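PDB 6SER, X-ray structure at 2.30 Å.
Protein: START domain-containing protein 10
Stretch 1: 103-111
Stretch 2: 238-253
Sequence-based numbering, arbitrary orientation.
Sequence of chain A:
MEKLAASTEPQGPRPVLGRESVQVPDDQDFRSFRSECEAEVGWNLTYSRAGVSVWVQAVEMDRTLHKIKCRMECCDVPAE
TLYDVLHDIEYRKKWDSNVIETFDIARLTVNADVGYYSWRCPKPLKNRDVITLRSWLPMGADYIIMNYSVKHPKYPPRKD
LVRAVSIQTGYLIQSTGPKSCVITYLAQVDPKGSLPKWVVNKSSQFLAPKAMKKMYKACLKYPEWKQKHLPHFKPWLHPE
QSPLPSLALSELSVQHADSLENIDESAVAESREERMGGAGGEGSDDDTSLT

Stretch 1, residues 103-111: FDIARLTVN
Stretch 2 238-253: HPEQSPLPSLALSELS

A single beta bridge centred on Arg 107 and Ser 246 pins an extended, largely irregular segment against a strand that begins earlier in the chain, and apolar side chains and the Arg 107 side chain pack around it; the contact buries 695 Å², both sides summed. The register follows from the CA-CA distances: Ala 106 to Pro 245 is 5.1 Å, Arg 107 to Ser 246 is 4.7 Å and Leu 108 to Leu 247 is 5.3 Å, so the chains run parallel here.

Arg 107 (phi/psi -106/142) supplies both backbone hydrogen bonds. Arg 107 N donates to Pro 245 O (2.8 Å, 166°), and Arg 107 O accepts from Leu 247 N (2.9 Å, 140°). Pro 245 has no amide hydrogen to donate, but this bond uses its carbonyl, so proline is compatible with the position. Ser 246 (-105/156) adds a CA-H...O contact, Ser 246 CA to Arg 107 O at 3.2 Å.

The Arg 107 side chain (chi1 t, chi2 t, chi3 p, chi4 80°) leaves sideways, but its end comes nearer the partner. Arg 107 NE makes a weak hydrogen bond to Ser 242 OG (3.4 Å, 158°), which lies at the guanidinium edge. Ser 242 OG, set by a t rotamer, also accepts from Leu 244 N at 3.3 Å.

Leu 244 (m, t) points toward the strand, Leu 244 CD1 lying 3.6 Å from Asp 104 CB; both Asp 104 carboxylate oxygens are hydrogen-bonded elsewhere in the structure. The small Ala 106 is buried, with Ala 106 CB 3.5 Å from Leu 247 CG; Leu 247 has chi1 -97°, between wells.

At Leu 108 (m, t; -101/-61) the chain turns a corner. CA-to-CB points away, yet Leu 108 CD2 returns to lie 4.1 Å from Leu 252 CD1 and 4.2 Å from Leu 249 CD1. Leu 249 begins a 3-10 segment, 249-251; Ala 248, just before it, donates through Ala 248 N to Glu 251 OE1 at 2.5 Å, within the same stretch. Farther out, Val 110 CG2 meets Pro 239 CB at 3.4 Å.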

# COMPACT_ATOMS: atom_id res chain seq x y z
N PHE A 103 9.37 6.84 5.54
CA PHE A 103 10.29 7.55 4.66
C PHE A 103 10.82 6.58 3.63
O PHE A 103 10.88 5.37 3.88
CB PHE A 103 11.45 8.18 5.43
CG PHE A 103 12.16 7.20 6.33
CD1 PHE A 103 13.20 6.41 5.85
CD2 PHE A 103 11.79 7.07 7.66
CE1 PHE A 103 13.85 5.51 6.69
CE2 PHE A 103 12.43 6.18 8.51
CZ PHE A 103 13.47 5.39 8.02
N ASP A 104 11.20 7.10 2.47
CA ASP A 104 11.86 6.27 1.48
C ASP A 104 13.33 6.12 1.85
O ASP A 104 13.92 7.00 2.48
CB ASP A 104 11.74 6.87 0.08
CG ASP A 104 10.37 6.65 -0.53
OD1 ASP A 104 9.66 5.72 -0.08
OD2 ASP A 104 10.00 7.40 -1.46
N ILE A 105 13.90 4.99 1.44
CA ILE A 105 15.28 4.65 1.77
C ILE A 105 16.20 4.84 0.58
O ILE A 105 17.28 5.42 0.70
CB ILE A 105 15.35 3.19 2.29
CG1 ILE A 105 14.59 3.06 3.62
CG2 ILE A 105 16.81 2.71 2.37
CD1 ILE A 105 14.43 1.64 4.10
N ALA A 106 15.78 4.35 -0.58
CA ALA A 106 16.62 4.41 -1.76
C ALA A 106 15.75 4.17 -2.98
O ALA A 106 14.64 3.65 -2.88
CB ALA A 106 17.77 3.39 -1.69
N ARG A 107 16.29 4.53 -4.12
CA ARG A 107 15.62 4.37 -5.40
C ARG A 107 16.26 3.21 -6.16
O ARG A 107 17.48 3.01 -6.09
CB ARG A 107 15.69 5.68 -6.19
CG ARG A 107 15.58 5.51 -7.68
CD ARG A 107 14.95 6.74 -8.34
NE ARG A 107 15.54 8.00 -7.89
CZ ARG A 107 16.69 8.50 -8.35
NH1 ARG A 107 17.39 7.83 -9.26
NH2 ARG A 107 17.14 9.66 -7.89
N LEU A 108 15.44 2.43 -6.84
CA LEU A 108 15.93 1.37 -7.71
C LEU A 108 15.93 1.80 -9.17
O LEU A 108 16.96 1.79 -9.84
CB LEU A 108 15.09 0.10 -7.55
CG LEU A 108 15.21 -0.66 -6.24
CD1 LEU A 108 13.96 -1.49 -6.12
CD2 LEU A 108 16.46 -1.55 -6.22
N THR A 109 14.75 2.10 -9.70
CA THR A 109 14.54 2.59 -11.05
C THR A 109 13.79 3.92 -10.95
O THR A 109 13.48 4.41 -9.87
CB THR A 109 13.73 1.60 -11.89
OG1 THR A 109 12.36 1.62 -11.47
CG2 THR A 109 14.28 0.18 -11.74
N VAL A 110 13.47 4.48 -12.12
CA VAL A 110 12.77 5.76 -12.14
C VAL A 110 11.38 5.65 -11.51
O VAL A 110 10.87 6.65 -10.99
CB VAL A 110 12.74 6.28 -13.60
CG1 VAL A 110 11.63 5.62 -14.42
CG2 VAL A 110 12.63 7.77 -13.62
N ASN A 111 10.77 4.46 -11.51
CA ASN A 111 9.45 4.27 -10.90
C ASN A 111 9.46 3.10 -9.91
O ASN A 111 8.45 2.40 -9.75
CB ASN A 111 8.37 4.07 -11.96
CG ASN A 111 8.60 2.83 -12.83
OD1 ASN A 111 9.72 2.52 -13.20
ND2 ASN A 111 7.52 2.12 -13.15
N HIS A 238 7.84 13.95 -11.12
CA HIS A 238 9.05 14.49 -11.75
C HIS A 238 10.25 13.80 -11.12
O HIS A 238 10.77 14.25 -10.09
CB HIS A 238 9.12 16.00 -11.59
CG HIS A 238 7.87 16.70 -12.00
ND1 HIS A 238 7.47 16.82 -13.31
CD2 HIS A 238 6.90 17.29 -11.26
CE1 HIS A 238 6.32 17.46 -13.37
NE2 HIS A 238 5.95 17.76 -12.14
N PRO A 239 10.71 12.69 -11.70
CA PRO A 239 11.74 11.89 -11.02
C PRO A 239 13.08 12.58 -10.92
O PRO A 239 13.91 12.17 -10.10
CB PRO A 239 11.81 10.62 -11.88
CG PRO A 239 11.20 10.99 -13.20
CD PRO A 239 10.20 12.06 -12.93
N GLU A 240 13.32 13.64 -11.70
CA GLU A 240 14.54 14.42 -11.53
C GLU A 240 14.55 15.21 -10.23
O GLU A 240 15.59 15.78 -9.87
CB GLU A 240 14.75 15.36 -12.73
CG GLU A 240 13.76 16.53 -12.87
CD GLU A 240 12.40 16.10 -13.42
OE1 GLU A 240 12.24 14.93 -13.81
OE2 GLU A 240 11.50 16.96 -13.47
N GLN A 241 13.44 15.25 -9.50
CA GLN A 241 13.41 15.91 -8.20
C GLN A 241 13.73 14.97 -7.04
O GLN A 241 13.80 15.44 -5.90
CB GLN A 241 12.03 16.55 -7.96
CG GLN A 241 11.62 17.64 -8.95
CD GLN A 241 10.19 18.09 -8.72
OE1 GLN A 241 9.46 17.50 -7.93
NE2 GLN A 241 9.79 19.16 -9.40
N SER A 242 13.95 13.69 -7.29
CA SER A 242 14.14 12.73 -6.19
C SER A 242 15.45 12.96 -5.44
O SER A 242 16.52 12.95 -6.07
CB SER A 242 14.11 11.30 -6.70
OG SER A 242 14.53 10.42 -5.67
N PRO A 243 15.43 13.13 -4.12
CA PRO A 243 16.67 13.33 -3.37
C PRO A 243 17.28 12.04 -2.86
O PRO A 243 18.13 12.07 -1.97
CB PRO A 243 16.22 14.22 -2.21
CG PRO A 243 14.82 13.80 -1.96
CD PRO A 243 14.24 13.36 -3.28
N LEU A 244 16.86 10.91 -3.43
CA LEU A 244 17.20 9.63 -2.83
C LEU A 244 18.45 9.02 -3.46
O LEU A 244 18.70 9.17 -4.66
CB LEU A 244 16.03 8.66 -3.00
CG LEU A 244 14.75 8.95 -2.21
CD1 LEU A 244 13.61 8.06 -2.74
CD2 LEU A 244 14.95 8.73 -0.70
N PRO A 245 19.27 8.33 -2.66
CA PRO A 245 20.35 7.54 -3.24
C PRO A 245 19.79 6.35 -4.01
O PRO A 245 18.62 5.98 -3.87
CB PRO A 245 21.15 7.09 -2.02
CG PRO A 245 20.09 6.93 -0.96
CD PRO A 245 19.11 8.06 -1.22
N SER A 246 20.65 5.73 -4.81
CA SER A 246 20.26 4.60 -5.64
C SER A 246 20.81 3.30 -5.06
O SER A 246 21.80 3.29 -4.33
CB SER A 246 20.76 4.78 -7.07
OG SER A 246 20.10 5.87 -7.70
N LEU A 247 20.15 2.20 -5.40
CA LEU A 247 20.46 0.86 -4.92
C LEU A 247 20.50 -0.12 -6.09
O LEU A 247 19.71 -0.01 -7.03
CB LEU A 247 19.39 0.35 -3.94
CG LEU A 247 19.50 0.42 -2.42
CD1 LEU A 247 18.42 -0.47 -1.82
CD2 LEU A 247 20.88 0.03 -1.94
N ALA A 248 21.39 -1.10 -5.99
CA ALA A 248 21.34 -2.26 -6.87
C ALA A 248 20.34 -3.27 -6.31
O ALA A 248 20.22 -3.43 -5.10
CB ALA A 248 22.70 -2.93 -7.03
N LEU A 249 19.65 -3.96 -7.22
CA LEU A 249 18.67 -4.96 -6.83
C LEU A 249 19.30 -6.05 -5.97
O LEU A 249 18.64 -6.58 -5.06
CB LEU A 249 18.03 -5.55 -8.09
CG LEU A 249 16.73 -6.34 -7.95
CD1 LEU A 249 15.64 -5.46 -7.36
CD2 LEU A 249 16.33 -6.88 -9.31
N SER A 250 20.56 -6.39 -6.22
CA SER A 250 21.19 -7.49 -5.48
C SER A 250 21.61 -7.10 -4.07
O SER A 250 22.00 -7.97 -3.30
CB SER A 250 22.40 -8.02 -6.25
OG SER A 250 23.40 -7.02 -6.35
N GLU A 251 21.54 -5.81 -3.71
CA GLU A 251 21.76 -5.44 -2.32
C GLU A 251 20.55 -5.73 -1.44
O GLU A 251 20.65 -5.61 -0.21
CB GLU A 251 22.11 -3.95 -2.22
CG GLU A 251 23.48 -3.55 -2.79
CD GLU A 251 23.57 -2.05 -3.08
OE1 GLU A 251 22.85 -1.57 -3.98
OE2 GLU A 251 24.36 -1.36 -2.40
N LEU A 252 19.41 -6.12 -2.02
CA LEU A 252 18.22 -6.46 -1.26
C LEU A 252 18.09 -7.97 -1.14
O LEU A 252 18.64 -8.72 -1.95
CB LEU A 252 16.97 -5.88 -1.91
CG LEU A 252 16.92 -4.35 -2.02
CD1 LEU A 252 15.75 -3.89 -2.88
CD2 LEU A 252 16.86 -3.73 -0.63
N SER A 253 17.37 -8.41 -0.11
CA SER A 253 17.10 -9.82 0.11
C SER A 253 15.60 -10.05 0.19
O SER A 253 14.83 -9.15 0.55
CB SER A 253 17.77 -10.35 1.39
OG SER A 253 19.13 -10.61 1.16